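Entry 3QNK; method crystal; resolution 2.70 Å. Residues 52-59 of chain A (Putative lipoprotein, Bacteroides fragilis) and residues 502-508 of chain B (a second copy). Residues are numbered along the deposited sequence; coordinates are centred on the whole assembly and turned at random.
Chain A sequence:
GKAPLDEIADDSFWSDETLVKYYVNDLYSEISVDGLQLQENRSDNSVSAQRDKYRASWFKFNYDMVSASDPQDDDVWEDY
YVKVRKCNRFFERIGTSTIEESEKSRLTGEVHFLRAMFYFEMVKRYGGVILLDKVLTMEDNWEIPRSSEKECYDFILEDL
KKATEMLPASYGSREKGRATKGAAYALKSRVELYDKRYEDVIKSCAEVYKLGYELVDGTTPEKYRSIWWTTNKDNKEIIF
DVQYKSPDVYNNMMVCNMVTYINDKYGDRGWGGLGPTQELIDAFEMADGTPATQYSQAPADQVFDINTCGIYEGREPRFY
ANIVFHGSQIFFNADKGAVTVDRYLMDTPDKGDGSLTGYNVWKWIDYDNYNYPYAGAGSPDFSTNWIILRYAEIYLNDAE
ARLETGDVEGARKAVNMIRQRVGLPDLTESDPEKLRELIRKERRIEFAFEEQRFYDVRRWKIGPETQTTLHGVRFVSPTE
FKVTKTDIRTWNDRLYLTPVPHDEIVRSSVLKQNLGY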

# COMPACT_ATOMS: atom_id res chain seq x y z
N ASP A 52 7.08 -10.97 20.44
CA ASP A 52 6.39 -10.11 21.40
C ASP A 52 6.16 -8.71 20.85
O ASP A 52 5.08 -8.18 21.04
CB ASP A 52 7.19 -10.03 22.71
CG ASP A 52 7.47 -11.37 23.39
OD1 ASP A 52 6.56 -12.25 23.39
OD2 ASP A 52 8.57 -11.53 23.94
N LYS A 53 7.17 -8.12 20.18
CA LYS A 53 7.17 -6.77 19.60
C LYS A 53 6.02 -6.55 18.61
O LYS A 53 5.38 -5.52 18.71
CB LYS A 53 8.51 -6.52 18.89
CG LYS A 53 8.95 -5.07 18.81
CD LYS A 53 10.38 -5.00 18.27
CE LYS A 53 11.07 -3.66 18.47
NZ LYS A 53 12.29 -3.54 17.60
N TYR A 54 5.81 -7.48 17.64
CA TYR A 54 4.78 -7.44 16.59
C TYR A 54 3.79 -8.61 16.68
O TYR A 54 3.27 -9.06 15.65
CB TYR A 54 5.40 -7.44 15.19
CG TYR A 54 6.27 -6.23 14.91
CD1 TYR A 54 5.73 -5.09 14.31
CD2 TYR A 54 7.59 -6.19 15.33
CE1 TYR A 54 6.52 -3.95 14.10
CE2 TYR A 54 8.38 -5.06 15.13
CZ TYR A 54 7.84 -3.95 14.49
OH TYR A 54 8.65 -2.87 14.29
N ARG A 55 3.53 -9.10 17.91
CA ARG A 55 2.55 -10.15 18.18
C ARG A 55 1.25 -9.85 17.46
O ARG A 55 0.96 -10.55 16.51
CB ARG A 55 2.32 -10.26 19.70
CG ARG A 55 1.30 -11.32 20.15
CD ARG A 55 1.21 -11.36 21.68
NE ARG A 55 2.51 -11.73 22.27
CZ ARG A 55 2.95 -12.98 22.37
NH1 ARG A 55 2.18 -14.00 22.00
NH2 ARG A 55 4.16 -13.24 22.86
N ALA A 56 0.53 -8.78 17.83
CA ALA A 56 -0.76 -8.40 17.26
C ALA A 56 -0.70 -7.91 15.80
O ALA A 56 -1.73 -8.00 15.13
CB ALA A 56 -1.45 -7.34 18.12
N SER A 57 0.44 -7.36 15.30
CA SER A 57 0.44 -6.92 13.90
C SER A 57 0.85 -8.00 12.96
O SER A 57 0.39 -7.98 11.83
CB SER A 57 1.37 -5.74 13.64
OG SER A 57 1.68 -5.10 14.85
N TRP A 58 1.78 -8.87 13.36
CA TRP A 58 2.32 -9.84 12.40
C TRP A 58 1.96 -11.27 12.62
O TRP A 58 1.92 -12.03 11.65
CB TRP A 58 3.85 -9.77 12.39
CG TRP A 58 4.46 -8.49 11.90
CD1 TRP A 58 3.81 -7.43 11.33
CD2 TRP A 58 5.85 -8.15 11.90
NE1 TRP A 58 4.71 -6.43 11.01
CE2 TRP A 58 5.97 -6.85 11.36
CE3 TRP A 58 7.01 -8.81 12.34
CZ2 TRP A 58 7.20 -6.21 11.22
CZ3 TRP A 58 8.22 -8.16 12.23
CH2 TRP A 58 8.32 -6.89 11.67
N PHE A 59 1.76 -11.67 13.87
CA PHE A 59 1.60 -13.06 14.17
C PHE A 59 0.27 -13.46 14.80
O PHE A 59 0.24 -14.45 15.53
CB PHE A 59 2.77 -13.47 15.07
CG PHE A 59 4.11 -13.08 14.49
CD1 PHE A 59 4.54 -13.59 13.26
CD2 PHE A 59 4.95 -12.20 15.17
CE1 PHE A 59 5.78 -13.23 12.73
CE2 PHE A 59 6.19 -11.86 14.64
CZ PHE A 59 6.59 -12.37 13.42
N HIS B 502 1.70 2.71 15.00
CA HIS B 502 2.36 1.98 16.09
C HIS B 502 3.61 1.23 15.67
O HIS B 502 4.62 1.30 16.36
CB HIS B 502 1.39 0.99 16.71
CG HIS B 502 1.96 0.19 17.84
ND1 HIS B 502 2.16 0.75 19.10
CD2 HIS B 502 2.37 -1.10 17.87
CE1 HIS B 502 2.61 -0.22 19.85
NE2 HIS B 502 2.78 -1.35 19.15
N ASP B 503 3.53 0.48 14.55
CA ASP B 503 4.63 -0.35 14.09
C ASP B 503 5.83 0.49 13.72
O ASP B 503 6.96 0.02 13.88
CB ASP B 503 4.19 -1.24 12.91
CG ASP B 503 3.36 -2.45 13.29
OD1 ASP B 503 3.18 -2.69 14.52
OD2 ASP B 503 2.91 -3.18 12.37
N GLU B 504 5.59 1.73 13.29
CA GLU B 504 6.63 2.69 12.92
C GLU B 504 7.39 3.16 14.17
O GLU B 504 8.63 3.21 14.17
CB GLU B 504 6.00 3.86 12.17
CG GLU B 504 6.91 4.49 11.15
CD GLU B 504 7.18 3.71 9.88
OE1 GLU B 504 6.42 2.76 9.58
OE2 GLU B 504 8.12 4.10 9.15
N ILE B 505 6.64 3.46 15.25
CA ILE B 505 7.16 3.91 16.55
C ILE B 505 7.99 2.82 17.24
O ILE B 505 9.00 3.17 17.84
CB ILE B 505 5.98 4.33 17.47
CG1 ILE B 505 5.22 5.54 16.96
CG2 ILE B 505 6.42 4.51 18.94
CD1 ILE B 505 5.97 6.85 17.00
N VAL B 506 7.53 1.55 17.22
CA VAL B 506 8.21 0.44 17.91
C VAL B 506 9.51 0.06 17.18
O VAL B 506 10.42 -0.47 17.82
CB VAL B 506 7.32 -0.81 18.20
CG1 VAL B 506 6.08 -0.43 18.96
CG2 VAL B 506 6.96 -1.57 16.93
N ARG B 507 9.58 0.34 15.88
CA ARG B 507 10.70 0.11 14.96
C ARG B 507 11.94 0.95 15.32
O ARG B 507 13.07 0.49 15.13
CB ARG B 507 10.24 0.52 13.54
CG ARG B 507 10.95 -0.12 12.40
CD ARG B 507 10.02 -0.30 11.22
NE ARG B 507 9.97 0.88 10.35
CZ ARG B 507 9.70 0.84 9.05
NH1 ARG B 507 9.47 -0.32 8.45
NH2 ARG B 507 9.67 1.96 8.33
N SER B 508 11.72 2.18 15.83
CA SER B 508 12.74 3.16 16.15
C SER B 508 12.68 3.66 17.59
O SER B 508 11.61 4.05 18.08
CB SER B 508 12.60 4.34 15.19
OG SER B 508 13.78 5.13 15.08

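How do the two backbones meet? A type I turn from A:Asp52 to A:Arg55 leads into a short helix, with A:Tyr54 at its N-cap position, and this bend lies against the helix of chain B that begins the second stretch. The chains stay well apart, A:Tyr54 CA to B:Asp503 CA and A:Lys53 CA to B:Val506 CA both being 7.5 Å, so side chains fill the gap, burying about 290 Å² in all.

Why does A:Tyr54 reach so far across? Its CA-to-CB bond points sideways, but chi1 in the m well and chi2 near -92° carry the ring tip to the B helix. There A:Tyr54 CZ packs 3.5 Å from B:Val506 CG2, an apolar contact, while A:Tyr54 OH donates a weak hydrogen bond to B:Asp503 O at 3.4 Å. That carbonyl also accepts a weak helical bond from B:Arg507 N, at 3.3 Å from B:Asp503 O.

What holds the carboxylate of B:Asp503? Its CA-to-CB bond points toward chain A, and chi1 of -77° (m) brings B:Asp503 OD1 within 2.9 Å of A:Ser57 OG, which donates the shorter of the two hydrogen bonds across the contact. The serine chi1 of -18° lies between wells, and in this conformation its hydroxyl meets the acid. B:Asp503 OD2 approaches A:Trp58 NE1 only to 4.0 Å, a proximity rather than a bond.

How do the long charged side chains behave? A:Lys53 is extended, all four chi angles t, so its aliphatic chain passes B:Val506, with A:Lys53 CE 3.3 Å from B:Val506 O, while its amine is hydrogen-bonded elsewhere in the structure. B:Arg507 instead leads its end away from chain A, and B:Arg507 NH2 forms a salt bridge with B:Glu504 OE2 at 2.8 Å.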